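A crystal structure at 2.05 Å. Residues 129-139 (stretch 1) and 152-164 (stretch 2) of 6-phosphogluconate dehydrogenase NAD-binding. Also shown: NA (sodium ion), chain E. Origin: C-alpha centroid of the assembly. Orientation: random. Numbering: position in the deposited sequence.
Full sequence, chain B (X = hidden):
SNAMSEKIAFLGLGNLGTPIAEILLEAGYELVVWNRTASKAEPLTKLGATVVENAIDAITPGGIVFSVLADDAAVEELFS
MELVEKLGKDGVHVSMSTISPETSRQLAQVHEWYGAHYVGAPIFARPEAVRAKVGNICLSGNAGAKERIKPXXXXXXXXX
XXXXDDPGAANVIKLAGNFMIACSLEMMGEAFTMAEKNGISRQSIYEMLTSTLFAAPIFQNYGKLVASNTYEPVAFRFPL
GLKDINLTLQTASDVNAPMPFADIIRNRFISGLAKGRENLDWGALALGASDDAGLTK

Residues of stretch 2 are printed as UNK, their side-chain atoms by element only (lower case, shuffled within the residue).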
# COMPACT_ATOMS: atom_id res chain seq x y z
N ALA B 129 -2.43 19.32 -4.29
CA ALA B 129 -1.47 19.25 -3.18
C ALA B 129 -0.48 20.39 -3.23
O ALA B 129 0.04 20.76 -2.17
CB ALA B 129 -0.73 17.91 -3.18
N VAL B 130 -0.19 20.94 -4.45
CA VAL B 130 0.73 22.07 -4.66
C VAL B 130 0.07 23.34 -4.17
O VAL B 130 0.71 24.13 -3.48
CB VAL B 130 1.18 22.24 -6.13
CG1 VAL B 130 2.01 23.51 -6.30
CG2 VAL B 130 1.96 21.01 -6.61
N ARG B 131 -1.20 23.56 -4.56
CA ARG B 131 -1.94 24.75 -4.14
C ARG B 131 -2.09 24.73 -2.63
O ARG B 131 -1.88 25.77 -2.00
CB ARG B 131 -3.30 24.86 -4.85
CG ARG B 131 -3.16 25.15 -6.34
CD ARG B 131 -4.46 25.53 -7.04
NE ARG B 131 -4.21 25.84 -8.46
CZ ARG B 131 -4.10 24.95 -9.45
NH1 ARG B 131 -4.24 23.65 -9.20
NH2 ARG B 131 -3.86 25.35 -10.69
N ALA B 132 -2.33 23.54 -2.04
CA ALA B 132 -2.45 23.39 -0.59
C ALA B 132 -1.08 23.30 0.11
O ALA B 132 -1.05 23.30 1.33
CB ALA B 132 -3.29 22.15 -0.27
N LYS B 133 0.03 23.23 -0.66
CA LYS B 133 1.41 23.15 -0.16
C LYS B 133 1.63 21.92 0.77
O LYS B 133 2.50 21.97 1.65
CB LYS B 133 1.82 24.46 0.54
CG LYS B 133 1.70 25.70 -0.37
CD LYS B 133 1.82 27.00 0.39
CE LYS B 133 1.40 28.17 -0.45
NZ LYS B 133 1.22 29.40 0.37
N VAL B 134 0.88 20.80 0.53
CA VAL B 134 0.94 19.55 1.32
C VAL B 134 1.82 18.47 0.61
O VAL B 134 1.94 17.35 1.12
CB VAL B 134 -0.46 18.97 1.65
CG1 VAL B 134 -1.22 19.88 2.60
CG2 VAL B 134 -1.29 18.68 0.40
N GLY B 135 2.37 18.80 -0.54
CA GLY B 135 3.24 17.93 -1.31
C GLY B 135 4.66 17.85 -0.77
O GLY B 135 5.00 18.47 0.24
N ASN B 136 5.49 17.06 -1.42
CA ASN B 136 6.86 16.85 -0.99
C ASN B 136 7.81 16.88 -2.17
O ASN B 136 7.43 16.52 -3.28
CB ASN B 136 6.97 15.52 -0.26
CG ASN B 136 6.19 15.50 1.04
OD1 ASN B 136 6.61 16.08 2.03
ND2 ASN B 136 5.00 14.93 1.05
N ILE B 137 9.06 17.20 -1.91
CA ILE B 137 10.08 17.16 -2.96
C ILE B 137 11.32 16.40 -2.46
O ILE B 137 11.66 16.46 -1.28
CB ILE B 137 10.40 18.61 -3.43
CG1 ILE B 137 10.93 18.64 -4.87
CG2 ILE B 137 11.34 19.34 -2.46
CD1 ILE B 137 11.04 20.06 -5.41
N CYS B 138 12.02 15.73 -3.39
CA CYS B 138 13.31 15.07 -3.14
C CYS B 138 14.34 15.82 -3.92
O CYS B 138 14.10 16.14 -5.08
CB CYS B 138 13.28 13.59 -3.54
SG CYS B 138 12.29 12.58 -2.42
N LEU B 139 15.49 16.07 -3.31
CA LEU B 139 16.57 16.81 -3.97
C LEU B 139 17.79 16.00 -3.98
O LEU B 139 18.09 15.38 -2.97
CB LEU B 139 16.88 18.13 -3.27
CG LEU B 139 15.76 19.09 -3.00
CD1 LEU B 139 16.29 20.25 -2.20
CD2 LEU B 139 15.09 19.57 -4.32
N UNK B 152 13.72 28.38 -1.78
CA UNK B 152 12.73 28.67 -2.80
C UNK B 152 11.65 27.56 -2.81
O UNK B 152 10.47 27.86 -2.79
c UNK B 152 13.35 28.86 -4.20
c UNK B 152 15.38 29.91 -5.38
c UNK B 152 12.25 29.27 -5.21
c UNK B 152 14.48 29.95 -4.19
N UNK B 153 12.05 26.29 -2.88
CA UNK B 153 11.09 25.18 -3.01
C UNK B 153 10.26 24.97 -1.74
O UNK B 153 9.15 24.47 -1.87
c UNK B 153 11.73 23.87 -3.50
c UNK B 153 12.55 23.17 -2.42
c UNK B 153 12.57 24.15 -4.73
N UNK B 154 10.73 25.42 -0.56
CA UNK B 154 9.96 25.34 0.70
C UNK B 154 8.64 26.08 0.58
O UNK B 154 7.73 25.80 1.35
c UNK B 154 11.75 24.93 2.45
o UNK B 154 13.00 26.63 3.60
c UNK B 154 10.77 25.93 1.88
o UNK B 154 13.21 24.54 4.27
c UNK B 154 12.72 25.41 3.52
N UNK B 155 8.53 27.03 -0.33
CA UNK B 155 7.31 27.80 -0.52
C UNK B 155 6.17 26.98 -1.10
O UNK B 155 5.04 27.29 -0.79
c UNK B 155 7.57 29.00 -1.41
o UNK B 155 7.99 30.67 0.24
c UNK B 155 8.43 30.02 -0.70
n UNK B 155 9.70 30.14 -1.08
N UNK B 156 6.43 25.94 -1.89
CA UNK B 156 5.34 25.17 -2.50
C UNK B 156 5.27 23.70 -2.08
O UNK B 156 4.47 22.98 -2.64
c UNK B 156 5.37 25.27 -4.03
c UNK B 156 8.90 24.08 -6.13
c UNK B 156 7.91 23.16 -5.89
c UNK B 156 8.75 25.38 -5.71
c UNK B 156 6.62 24.84 -4.73
c UNK B 156 6.76 23.54 -5.20
c UNK B 156 7.61 25.76 -5.01
N UNK B 157 6.01 23.28 -1.05
CA UNK B 157 5.92 21.92 -0.53
C UNK B 157 6.00 21.98 0.96
O UNK B 157 6.53 22.93 1.52
c UNK B 157 6.99 20.93 -1.07
c UNK B 157 8.39 21.30 -0.59
c UNK B 157 6.91 20.78 -2.59
N UNK B 158 5.57 20.90 1.60
CA UNK B 158 5.69 20.72 3.04
C UNK B 158 7.09 20.15 3.27
O UNK B 158 7.95 20.83 3.80
n UNK B 158 3.90 18.53 7.85
c UNK B 158 4.68 19.36 4.99
c UNK B 158 3.75 17.67 6.64
c UNK B 158 4.56 19.79 3.55
c UNK B 158 3.48 18.49 5.40
N UNK B 159 7.35 18.95 2.77
CA UNK B 159 8.63 18.29 2.99
C UNK B 159 9.64 18.41 1.87
O UNK B 159 9.31 18.30 0.69
N UNK B 160 10.91 18.55 2.29
CA UNK B 160 12.08 18.60 1.44
C UNK B 160 13.00 17.50 1.92
O UNK B 160 13.46 17.56 3.05
c UNK B 160 13.94 20.01 0.47
c UNK B 160 11.78 21.09 1.11
c UNK B 160 12.77 19.99 1.45
N UNK B 161 13.24 16.48 1.08
CA UNK B 161 14.11 15.36 1.45
C UNK B 161 15.38 15.43 0.63
O UNK B 161 15.33 15.64 -0.58
c UNK B 161 9.88 13.80 3.77
c UNK B 161 12.20 13.30 3.38
c UNK B 161 10.95 14.50 1.74
c UNK B 161 13.38 14.02 1.27
c UNK B 161 11.08 13.27 4.21
c UNK B 161 12.15 13.93 2.14
c UNK B 161 9.81 14.42 2.54
N UNK B 162 16.52 15.30 1.27
CA UNK B 162 17.81 15.38 0.62
C UNK B 162 18.39 13.99 0.40
O UNK B 162 18.55 13.26 1.36
c UNK B 162 19.99 16.71 0.70
o UNK B 162 20.38 17.89 0.86
o UNK B 162 20.60 15.89 0.01
c UNK B 162 18.75 16.24 1.45
N UNK B 163 18.70 13.63 -0.84
CA UNK B 163 19.25 12.31 -1.17
C UNK B 163 20.74 12.38 -1.65
O UNK B 163 21.22 11.45 -2.32
c UNK B 163 16.20 9.23 -0.13
c UNK B 163 17.21 9.73 -0.94
c UNK B 163 17.14 11.00 -1.48
c UNK B 163 15.08 9.98 0.12
c UNK B 163 18.32 11.61 -2.20
c UNK B 163 14.96 11.22 -0.46
c UNK B 163 16.01 11.75 -1.21
N UNK B 164 21.48 13.42 -1.23
CA UNK B 164 22.92 13.49 -1.46
C UNK B 164 23.38 14.00 -2.80
O UNK B 164 22.62 14.67 -3.51
NA NA E . 6.65 24.79 3.02
O HOH W 1 2.88 20.91 -2.28
O HOH W 2 8.64 23.47 3.62
O HOH W 3 7.93 26.57 4.60

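Position 152, on the last part of a helix, carries four carbons forked at the first, with one arm two carbons long; it does not reach stretch 1 and is Ile 152. At 153 one carbon bears two others, the valine pattern, and CG2 of Val 153 packs 4.0 Å from Ile 137 CG2. Position 154 has three carbons, the third carrying two oxygens: Glu 154, whose CA-to-CB bond points away from stretch 1 while its backbone O binds the sodium ion at 2.2 Å. Position 155 has two carbons, the second bearing one oxygen and one nitrogen. This is Asn 155, whose ND2 turns back to Ile 152 O (3.0 Å), while its own O lies 3.4 Å from Lys 133 CD.

At 156 one carbon leads to a six-carbon ring without a hydroxyl, hence Phe 156; its CE1 lies 4.4 Å from Ile 137 CD1. Position 157 again shows one carbon carrying two, and Val 157 sets CG2 4.0 Å from Ile 137 CG2. Its O is a second sodium ligand, at 2.4 Å. Four carbons in a row ending in nitrogen identify 158 as Lys 158; its CB points toward stretch 1, but the chain then leads away, and the backbone N donates to Gly 135 O (2.8 Å).

Position 159 has no side-chain atoms and is Gly 159. A CB here would come 2.3 Å from Asn 136 OD1, a clash; instead that oxygen accepts a weak hydrogen bond from Gly 159 N at 3.1 Å. The three-carbon fork at 160 is Val 160, with CG1 3.6 Å from Leu 139 CD1. At 161 a carbon and a six-carbon ring give Phe 161, whose ring edge meets Asn 136 OD1, 3.6 Å from CE2. Position 162, two carbons with two oxygens on the second, is Asp 162. Another six-carbon ring at 163 approaches Cys 138 obliquely: this is Phe 163, CE2 lying 3.6 Å from SG. Position 164 lacks a side chain and has positive phi, which favours glycine; Gly 164 N donates to Asp 162 OD2 (2.9 Å).

The contact is a parallel strand pairing. Ile 137 N to Gly 159 O, Phe 161 N to Ile 137 O, Leu 139 N to Phe 161 O and Phe 163 N to Leu 139 O each span 2.8 Å, giving the alternating ladder of parallel strands. Ile 137 and Leu 139 share one face with Val 160 and are buried there, packing against its CG1; Cys 138 and Phe 161 occupy the opposite face. Near Gly 135, a water joins its N (2.8 Å) to Phe 156 O (2.6 Å), extending the junction through solvent.

Stretch 2 152-164: IVENFVKGVFDFG
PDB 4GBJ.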